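Local coordinates for protein Non-heme chloroperoxidase CPO-A1 (Streptomyces aureofaciens, PDB 1A8Q) that halogenates organic substrates as a cofactor-free chloroperoxidase that can also brominate, and may carry out the chlorination step of 7-chlorotetracycline biosynthesis, at residues I121-I126 against F199-T205; K171-N176 against A255-G259; T205-F211 against Q237-N241. All coordinates share one frame; numbering follows the deposited sequence.

Contacts 1 and 3 lie on the same side of the chain's centre and touch: Pro-122 and Pro-123 of contact 1 meet Leu-208 and Ile-238 of contact 3, and Thr-205 belongs to both. Contact 1 is the more deeply placed, close to the catalytic triad, and mixes a straight backbone hydrogen bond and a bridging water with apolar packing. Contact 3, away from the active site, joins its segments by apolar packing without a hydrogen bond across them. Contact 2 sits at the surface on the opposite side of the centre, its centre about 27 Å from that of contact 1, and has one bent side-chain hydrogen bond, from an asparagine amide, beside packing around a proline.

Contact 1: I121-I126 against F199-T205; sequences IPPVMI and FGYTDFT
Pro-123, which follows a cis peptide bond, offers its O to the backbone N-H of Phe-204 at 2.7 Å, in the carbonyl plane and almost straight at 178°, a direct backbone hydrogen bond between 121-126 and 199-205. The second polar link runs through one water, which accepts from Met-125 N and donates to Phe-199 O and Thr-202 O, tying the turn at the end of helix 189-201 to the loop after strand 112-118. Within 199-205, Asp-203 OD1 takes two bonds in an Asx turn: the backbone N of Thr-205 comes nearly along the C-O axis, and Thr-205 OG1 gives its proton to the syn lone pair at 2.7 Å. This fixes the rotation of the Thr-205 side chain, whose OG1 lies 3.5 Å from Pro-123 CB.

Apolar contacts fill the rest. Ile-121 CD1 reaches between two aromatic residues, 3.6 Å from Phe-204 CE2 and 3.8 Å from Phe-199 CB. CG1 of Ile-121 stands between its backbone N and carbonyl carbon (chi1 65°), which directs the extended arm to them. At the other end Ile-126 CD1 approaches Tyr-201 CE1 at 3.6 Å, while the Tyr-201 hydroxyl is bonded to Asp-137 of helix 137-162. Met-125 lays CG against Phe-199 O and bends back to bring CE near the Phe-199 ring.

The apolar side chain of Ile-121, packed on Phe-199 and Phe-204, comes within about 5 Å of that of catalytic Ser-94, which may make the surroundings of the triad less polar; Pro-123 O, Met-125 N, Phe-199 O and Thr-202 O are met directly or through the water.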
loop_
_atom_site.group_PDB
_atom_site.type_symbol
_atom_site.label_atom_id
_atom_site.label_comp_id
_atom_site.label_asym_id
_atom_site.label_seq_id
_atom_site.Cartn_x
_atom_site.Cartn_y
_atom_site.Cartn_z
ATOM N N ILE A 121 1.003 -7.037 1.300
ATOM C CA ILE A 121 1.954 -7.996 1.833
ATOM C C ILE A 121 1.492 -8.954 2.924
ATOM O O ILE A 121 2.169 -9.996 3.015
ATOM C CB ILE A 121 3.234 -7.276 2.308
ATOM C CG1 ILE A 121 2.972 -6.348 3.492
ATOM C CG2 ILE A 121 3.892 -6.540 1.116
ATOM C CD1 ILE A 121 4.259 -5.735 4.070
ATOM N N PRO A 122 0.513 -8.687 3.752
ATOM C CA PRO A 122 0.170 -9.667 4.821
ATOM C C PRO A 122 -0.244 -10.962 4.194
ATOM O O PRO A 122 -0.791 -11.041 3.097
ATOM C CB PRO A 122 -0.950 -8.996 5.618
ATOM C CG PRO A 122 -0.746 -7.521 5.343
ATOM C CD PRO A 122 -0.319 -7.506 3.886
ATOM N N PRO A 123 0.008 -12.099 4.903
ATOM C CA PRO A 123 0.566 -12.092 6.214
ATOM C C PRO A 123 2.086 -11.968 6.321
ATOM O O PRO A 123 2.528 -11.307 7.248
ATOM C CB PRO A 123 0.186 -13.499 6.784
ATOM C CG PRO A 123 -0.775 -14.056 5.807
ATOM C CD PRO A 123 -0.535 -13.425 4.466
ATOM N N VAL A 124 2.815 -12.623 5.465
ATOM C CA VAL A 124 4.279 -12.545 5.496
ATOM C C VAL A 124 4.796 -12.913 4.120
ATOM O O VAL A 124 4.312 -13.835 3.483
ATOM C CB VAL A 124 4.923 -13.372 6.626
ATOM C CG1 VAL A 124 4.575 -14.841 6.510
ATOM C CG2 VAL A 124 6.431 -13.146 6.630
ATOM N N MET A 125 5.807 -12.155 3.609
ATOM C CA MET A 125 6.311 -12.443 2.290
ATOM C C MET A 125 7.421 -13.488 2.163
ATOM O O MET A 125 7.416 -14.215 1.172
ATOM C CB MET A 125 6.951 -11.107 1.741
ATOM C CG MET A 125 5.783 -10.110 1.590
ATOM S SD MET A 125 5.323 -10.066 -0.150
ATOM C CE MET A 125 6.727 -9.119 -0.769
ATOM N N ILE A 126 8.319 -13.503 3.143
ATOM C CA ILE A 126 9.511 -14.350 2.994
ATOM C C ILE A 126 9.215 -15.844 2.892
ATOM O O ILE A 126 8.412 -16.391 3.640
ATOM C CB ILE A 126 10.504 -14.050 4.124
ATOM C CG1 ILE A 126 11.853 -14.747 3.918
ATOM C CG2 ILE A 126 10.005 -14.401 5.518
ATOM C CD1 ILE A 126 12.605 -14.331 2.689
ATOM N N PHE A 199 9.354 -4.833 4.603
ATOM C CA PHE A 199 8.205 -5.536 3.994
ATOM C C PHE A 199 8.493 -6.982 3.659
ATOM O O PHE A 199 7.543 -7.771 3.573
ATOM C CB PHE A 199 7.671 -4.771 2.786
ATOM C CG PHE A 199 8.452 -4.685 1.516
ATOM C CD1 PHE A 199 8.790 -5.770 0.744
ATOM C CD2 PHE A 199 8.736 -3.404 1.004
ATOM C CE1 PHE A 199 9.424 -5.651 -0.480
ATOM C CE2 PHE A 199 9.404 -3.287 -0.195
ATOM C CZ PHE A 199 9.739 -4.370 -0.958
ATOM N N GLY A 200 9.771 -7.349 3.526
ATOM C CA GLY A 200 10.099 -8.710 3.126
ATOM C C GLY A 200 9.909 -9.658 4.330
ATOM O O GLY A 200 9.595 -10.821 4.085
ATOM N N TYR A 201 10.225 -9.161 5.509
ATOM C CA TYR A 201 10.439 -10.104 6.635
ATOM C C TYR A 201 9.452 -9.960 7.767
ATOM O O TYR A 201 9.457 -10.810 8.688
ATOM C CB TYR A 201 11.888 -9.887 7.142
ATOM C CG TYR A 201 12.891 -10.337 6.083
ATOM C CD1 TYR A 201 13.354 -11.640 5.991
ATOM C CD2 TYR A 201 13.360 -9.405 5.144
ATOM C CE1 TYR A 201 14.226 -12.049 4.998
ATOM C CE2 TYR A 201 14.223 -9.811 4.144
ATOM C CZ TYR A 201 14.690 -11.103 4.103
ATOM O OH TYR A 201 15.541 -11.449 3.064
ATOM N N THR A 202 8.628 -8.912 7.790
ATOM C CA THR A 202 7.739 -8.727 8.947
ATOM C C THR A 202 6.520 -9.622 8.816
ATOM O O THR A 202 5.935 -9.696 7.750
ATOM C CB THR A 202 7.298 -7.257 9.078
ATOM O OG1 THR A 202 8.458 -6.408 9.198
ATOM C CG2 THR A 202 6.387 -7.036 10.270
ATOM N N ASP A 203 6.160 -10.280 9.930
ATOM C CA ASP A 203 4.976 -11.172 9.861
ATOM C C ASP A 203 3.807 -10.487 10.522
ATOM O O ASP A 203 3.848 -10.090 11.707
ATOM C CB ASP A 203 5.383 -12.481 10.571
ATOM C CG ASP A 203 4.318 -13.535 10.585
ATOM O OD1 ASP A 203 3.141 -13.225 10.346
ATOM O OD2 ASP A 203 4.613 -14.732 10.817
ATOM N N PHE A 204 2.684 -10.345 9.794
ATOM C CA PHE A 204 1.524 -9.658 10.355
ATOM C C PHE A 204 0.403 -10.636 10.695
ATOM O O PHE A 204 -0.709 -10.195 10.977
ATOM C CB PHE A 204 0.908 -8.685 9.293
ATOM C CG PHE A 204 1.943 -7.646 8.875
ATOM C CD1 PHE A 204 2.146 -6.523 9.642
ATOM C CD2 PHE A 204 2.700 -7.890 7.750
ATOM C CE1 PHE A 204 3.119 -5.586 9.267
ATOM C CE2 PHE A 204 3.694 -6.959 7.367
ATOM C CZ PHE A 204 3.860 -5.826 8.136
ATOM N N THR A 205 0.725 -11.930 10.762
ATOM C CA THR A 205 -0.374 -12.877 11.060
ATOM C C THR A 205 -1.124 -12.520 12.325
ATOM O O THR A 205 -2.369 -12.532 12.287
ATOM C CB THR A 205 0.224 -14.295 11.174
ATOM O OG1 THR A 205 0.897 -14.648 9.975
ATOM C CG2 THR A 205 -0.888 -15.332 11.386
HETATM O O HOH W 1 6.221 -9.658 4.997
#

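Contact 2: K171-N176 against A255-G259; sequences KVTQGN and AMVPG
The side-chain amide of Asn-176 works in two directions at once: ND2 reaches across to the backbone of 255-259, while OD1 turns back to its own segment. ND2 donates to Met-256 O at 3.0 Å, but the bond is bent, 140° at the hydrogen, and the donor stands above the carbonyl plane. The oxygen is also tilted from the Asn-176 amide plane, which gives the bond an oblique geometry at both ends.

OD1 meanwhile accepts the backbone N-H of Thr-173 at 3.1 Å along a nearly straight path of 173°. Thr-173 OG1 in turn receives Asn-176 N at 2.8 Å. With both amide ends engaged, the rotation of the flat group is fixed by bonds on either end. CG lies beside the backbone N (chi1 -84°), carrying the amide toward 255-259.

Pro-258 supplies the shape. Its CD rests 3.5 Å from Lys-171 O and 3.6 Å from Asn-176 OD1, so one ring carbon is set against two carbonyl oxygens. CB of Lys-171 lies near Pro-258 O, while the rest of its bent chain leads away. Farther in, CG2 of Val-172 and CG2 of Val-257 make a loose apolar pair at 4.4 Å, and Phe-163 touches both valines as well as Asn-176.

The segment 255-259 follows the catalytic His-252 and leads into helix 260-272 of the alpha/beta hydrolase fold. Facing it, Thr-173 and Asn-176 form a capping box at the start of helix 174-184, here with the asparagine of the box also bonded to the neighbouring loop.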
loop_
_atom_site.group_PDB
_atom_site.type_symbol
_atom_site.label_atom_id
_atom_site.label_comp_id
_atom_site.label_asym_id
_atom_site.label_seq_id
_atom_site.Cartn_x
_atom_site.Cartn_y
_atom_site.Cartn_z
ATOM N N LYS A 171 -1.940 -3.010 -21.260
ATOM C CA LYS A 171 -2.456 -1.658 -21.418
ATOM C C LYS A 171 -1.621 -0.611 -20.680
ATOM O O LYS A 171 -2.027 0.551 -20.524
ATOM C CB LYS A 171 -3.883 -1.581 -20.865
ATOM C CG LYS A 171 -4.902 -1.269 -21.928
ATOM C CD LYS A 171 -5.061 -2.315 -23.006
ATOM C CE LYS A 171 -6.396 -2.059 -23.738
ATOM N NZ LYS A 171 -6.235 -0.997 -24.789
ATOM N N VAL A 172 -0.449 -1.040 -20.247
ATOM C CA VAL A 172 0.452 -0.134 -19.522
ATOM C C VAL A 172 1.031 0.876 -20.519
ATOM O O VAL A 172 1.551 0.487 -21.575
ATOM C CB VAL A 172 1.613 -0.942 -18.904
ATOM C CG1 VAL A 172 2.458 0.012 -18.053
ATOM C CG2 VAL A 172 1.082 -2.079 -18.040
ATOM N N THR A 173 1.045 2.156 -20.136
ATOM C CA THR A 173 1.611 3.155 -21.028
ATOM C C THR A 173 3.054 3.454 -20.648
ATOM O O THR A 173 3.455 3.177 -19.509
ATOM C CB THR A 173 0.826 4.479 -20.895
ATOM O OG1 THR A 173 0.940 4.968 -19.564
ATOM C CG2 THR A 173 -0.681 4.229 -21.090
ATOM N N GLN A 174 3.728 4.158 -21.553
ATOM C CA GLN A 174 5.096 4.584 -21.181
ATOM C C GLN A 174 4.942 5.593 -20.048
ATOM O O GLN A 174 5.728 5.692 -19.122
ATOM C CB GLN A 174 5.818 5.226 -22.363
ATOM C CG GLN A 174 7.203 5.778 -22.005
ATOM C CD GLN A 174 8.141 4.690 -21.551
ATOM O OE1 GLN A 174 8.140 3.610 -22.155
ATOM N NE2 GLN A 174 8.893 4.893 -20.475
ATOM N N GLY A 175 3.861 6.399 -20.141
ATOM C CA GLY A 175 3.555 7.343 -19.068
ATOM C C GLY A 175 3.481 6.695 -17.702
ATOM O O GLY A 175 3.837 7.302 -16.693
ATOM N N ASN A 176 2.876 5.501 -17.562
ATOM C CA ASN A 176 2.774 4.844 -16.263
ATOM C C ASN A 176 4.211 4.615 -15.714
ATOM O O ASN A 176 4.401 4.816 -14.511
ATOM C CB ASN A 176 2.130 3.439 -16.429
ATOM C CG ASN A 176 0.611 3.415 -16.453
ATOM O OD1 ASN A 176 0.022 2.764 -17.312
ATOM N ND2 ASN A 176 -0.077 4.079 -15.525
ATOM N N ALA A 255 -4.136 0.011 -9.323
ATOM C CA ALA A 255 -4.760 1.309 -9.123
ATOM C C ALA A 255 -4.369 2.330 -10.198
ATOM O O ALA A 255 -5.067 3.348 -10.311
ATOM C CB ALA A 255 -4.345 1.883 -7.766
ATOM N N MET A 256 -3.265 2.094 -10.914
ATOM C CA MET A 256 -2.781 3.055 -11.899
ATOM C C MET A 256 -2.902 2.629 -13.342
ATOM O O MET A 256 -2.730 3.443 -14.264
ATOM C CB MET A 256 -1.258 3.293 -11.588
ATOM C CG MET A 256 -1.102 4.197 -10.381
ATOM S SD MET A 256 0.636 4.083 -9.764
ATOM C CE MET A 256 0.559 2.507 -8.971
ATOM N N VAL A 257 -3.178 1.346 -13.620
ATOM C CA VAL A 257 -3.152 0.858 -15.012
ATOM C C VAL A 257 -4.534 1.006 -15.650
ATOM O O VAL A 257 -5.543 0.642 -15.047
ATOM C CB VAL A 257 -2.777 -0.636 -15.027
ATOM C CG1 VAL A 257 -2.936 -1.225 -16.435
ATOM C CG2 VAL A 257 -1.328 -0.888 -14.597
ATOM N N PRO A 258 -4.623 1.549 -16.845
ATOM C CA PRO A 258 -5.916 1.700 -17.523
ATOM C C PRO A 258 -6.688 0.379 -17.531
ATOM O O PRO A 258 -6.096 -0.657 -17.814
ATOM C CB PRO A 258 -5.521 2.041 -18.964
ATOM C CG PRO A 258 -4.226 2.789 -18.797
ATOM C CD PRO A 258 -3.507 2.042 -17.694
ATOM N N GLY A 259 -7.977 0.457 -17.336
ATOM C CA GLY A 259 -8.857 -0.727 -17.363
ATOM C C GLY A 259 -8.994 -1.330 -15.974
ATOM O O GLY A 259 -10.073 -1.375 -15.337
#

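Contact 3: T205-F211 against Q237-N241; sequences TEDLKKF and QIIPN
Ile-238 and Ile-239, at the end of helix 232-238, press against Leu-208 and its neighbours in a part of the alpha/beta hydrolase fold where the connections leading into the neighbouring parallel strands 215-220 and 243-247 pack together. The segment 205-211 runs from helix 205-208 into a type I beta turn, Leu-208 to Phe-211, that precedes strand 215-220; 237-241 leads from its helix toward the edge strand 243-247.

The bumps on one side are the two isoleucines. The CG2 methyl of Ile-238 enters a notch between Leu-208 CB and Lys-209 CG, at 3.8 Å from each. Its other branch, extended to CD1 (chi2 172°), crosses toward Thr-205 CG2 at about a right angle and meets that methyl more loosely. Pro-123, from the loop after strand 112-118, also packs on Ile-238.

Ile-239 fits between Leu-208 and Phe-211 by splitting its branches. CG2 touches Phe-211 CB at 3.8 Å, whereas CG1 and CD1 of Ile-239 pass across Leu-208 CD2 at a slant, each 3.9 Å from it. CD1 also hangs over one face of the Phe-211 ring, 4.3 Å above its plane and offset toward the rim. Phe-211 also touches Leu-100 and Val-104 of helix 96-107.

Toward the surface Lys-209 crosses Ile-238 at a slant, touching it through CG, and its extended chain carries NZ on to a salt bridge with Glu-206 OE2, met on the syn lone pair. Pro-240 closes the other end against the backbone of the turn: its CD lies 3.8 Å from Leu-208 O, and its CG rests 3.5 Å from Phe-211 O.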
loop_
_atom_site.group_PDB
_atom_site.type_symbol
_atom_site.label_atom_id
_atom_site.label_comp_id
_atom_site.label_asym_id
_atom_site.label_seq_id
_atom_site.Cartn_x
_atom_site.Cartn_y
_atom_site.Cartn_z
ATOM N N THR A 205 0.725 -11.930 10.762
ATOM C CA THR A 205 -0.374 -12.877 11.060
ATOM C C THR A 205 -1.124 -12.520 12.325
ATOM O O THR A 205 -2.369 -12.532 12.287
ATOM C CB THR A 205 0.224 -14.295 11.174
ATOM O OG1 THR A 205 0.897 -14.648 9.975
ATOM C CG2 THR A 205 -0.888 -15.332 11.386
ATOM N N GLU A 206 -0.457 -12.223 13.434
ATOM C CA GLU A 206 -1.163 -11.912 14.680
ATOM C C GLU A 206 -1.941 -10.611 14.680
ATOM O O GLU A 206 -2.976 -10.490 15.352
ATOM C CB GLU A 206 -0.219 -12.026 15.872
ATOM C CG GLU A 206 0.340 -13.451 15.998
ATOM C CD GLU A 206 -0.745 -14.502 16.197
ATOM O OE1 GLU A 206 -1.556 -14.323 17.136
ATOM O OE2 GLU A 206 -0.839 -15.473 15.420
ATOM N N ASP A 207 -1.494 -9.630 13.875
ATOM C CA ASP A 207 -2.281 -8.418 13.722
ATOM C C ASP A 207 -3.582 -8.679 12.949
ATOM O O ASP A 207 -4.616 -8.083 13.293
ATOM C CB ASP A 207 -1.477 -7.363 12.924
ATOM C CG ASP A 207 -0.298 -6.791 13.686
ATOM O OD1 ASP A 207 -0.347 -6.602 14.923
ATOM O OD2 ASP A 207 0.707 -6.509 13.014
ATOM N N LEU A 208 -3.529 -9.512 11.944
ATOM C CA LEU A 208 -4.685 -9.835 11.102
ATOM C C LEU A 208 -5.802 -10.498 11.935
ATOM O O LEU A 208 -6.963 -10.264 11.658
ATOM C CB LEU A 208 -4.378 -10.750 9.934
ATOM C CG LEU A 208 -3.348 -10.267 8.876
ATOM C CD1 LEU A 208 -3.113 -11.321 7.825
ATOM C CD2 LEU A 208 -3.871 -8.969 8.250
ATOM N N LYS A 209 -5.403 -11.293 12.924
ATOM C CA LYS A 209 -6.424 -11.951 13.763
ATOM C C LYS A 209 -7.167 -10.960 14.648
ATOM O O LYS A 209 -8.233 -11.266 15.234
ATOM C CB LYS A 209 -5.717 -13.028 14.598
ATOM C CG LYS A 209 -5.172 -14.237 13.856
ATOM C CD LYS A 209 -4.371 -15.099 14.848
ATOM C CE LYS A 209 -3.807 -16.352 14.215
ATOM N NZ LYS A 209 -3.055 -17.150 15.271
ATOM N N LYS A 210 -6.686 -9.737 14.843
ATOM C CA LYS A 210 -7.330 -8.706 15.615
ATOM C C LYS A 210 -8.319 -7.877 14.799
ATOM O O LYS A 210 -8.976 -7.021 15.403
ATOM C CB LYS A 210 -6.299 -7.783 16.266
ATOM C CG LYS A 210 -5.393 -8.604 17.195
ATOM C CD LYS A 210 -4.481 -7.699 18.004
ATOM C CE LYS A 210 -4.200 -8.371 19.360
ATOM N NZ LYS A 210 -5.387 -8.170 20.260
ATOM N N PHE A 211 -8.438 -8.127 13.514
ATOM C CA PHE A 211 -9.400 -7.371 12.694
ATOM C C PHE A 211 -10.813 -7.773 13.141
ATOM O O PHE A 211 -11.020 -8.973 13.398
ATOM C CB PHE A 211 -9.209 -7.692 11.228
ATOM C CG PHE A 211 -8.134 -6.903 10.490
ATOM C CD1 PHE A 211 -6.853 -6.863 10.973
ATOM C CD2 PHE A 211 -8.451 -6.292 9.287
ATOM C CE1 PHE A 211 -5.855 -6.157 10.290
ATOM C CE2 PHE A 211 -7.465 -5.585 8.594
ATOM C CZ PHE A 211 -6.180 -5.528 9.100
ATOM N N GLN A 237 -8.203 -15.664 4.403
ATOM C CA GLN A 237 -8.609 -16.765 5.298
ATOM C C GLN A 237 -8.413 -16.452 6.759
ATOM O O GLN A 237 -9.133 -17.005 7.624
ATOM C CB GLN A 237 -7.826 -18.020 4.915
ATOM C CG GLN A 237 -8.134 -18.615 3.569
ATOM C CD GLN A 237 -9.544 -19.133 3.347
ATOM O OE1 GLN A 237 -10.337 -19.334 4.277
ATOM N NE2 GLN A 237 -9.893 -19.366 2.075
ATOM N N ILE A 238 -7.452 -15.624 7.132
ATOM C CA ILE A 238 -7.152 -15.300 8.520
ATOM C C ILE A 238 -8.005 -14.198 9.085
ATOM O O ILE A 238 -8.372 -14.173 10.280
ATOM C CB ILE A 238 -5.668 -14.886 8.687
ATOM C CG1 ILE A 238 -4.785 -16.044 8.219
ATOM C CG2 ILE A 238 -5.370 -14.449 10.117
ATOM C CD1 ILE A 238 -3.315 -15.696 8.142
ATOM N N ILE A 239 -8.204 -13.121 8.296
ATOM C CA ILE A 239 -9.017 -12.012 8.777
ATOM C C ILE A 239 -10.465 -12.471 8.923
ATOM O O ILE A 239 -11.029 -12.965 7.957
ATOM C CB ILE A 239 -8.968 -10.866 7.727
ATOM C CG1 ILE A 239 -7.530 -10.321 7.690
ATOM C CG2 ILE A 239 -9.974 -9.787 8.110
ATOM C CD1 ILE A 239 -7.340 -9.408 6.466
ATOM N N PRO A 240 -11.073 -12.319 10.088
ATOM C CA PRO A 240 -12.442 -12.774 10.277
ATOM C C PRO A 240 -13.395 -12.108 9.299
ATOM O O PRO A 240 -13.288 -10.886 9.134
ATOM C CB PRO A 240 -12.753 -12.348 11.702
ATOM C CG PRO A 240 -11.431 -12.272 12.394
ATOM C CD PRO A 240 -10.479 -11.755 11.318
ATOM N N ASN A 241 -14.267 -12.829 8.635
ATOM C CA ASN A 241 -15.255 -12.303 7.712
ATOM C C ASN A 241 -14.756 -11.584 6.460
ATOM O O ASN A 241 -15.555 -11.022 5.715
ATOM C CB ASN A 241 -16.214 -11.347 8.469
ATOM C CG ASN A 241 -16.982 -12.078 9.571
ATOM O OD1 ASN A 241 -17.420 -13.202 9.352
ATOM N ND2 ASN A 241 -17.047 -11.476 10.737
#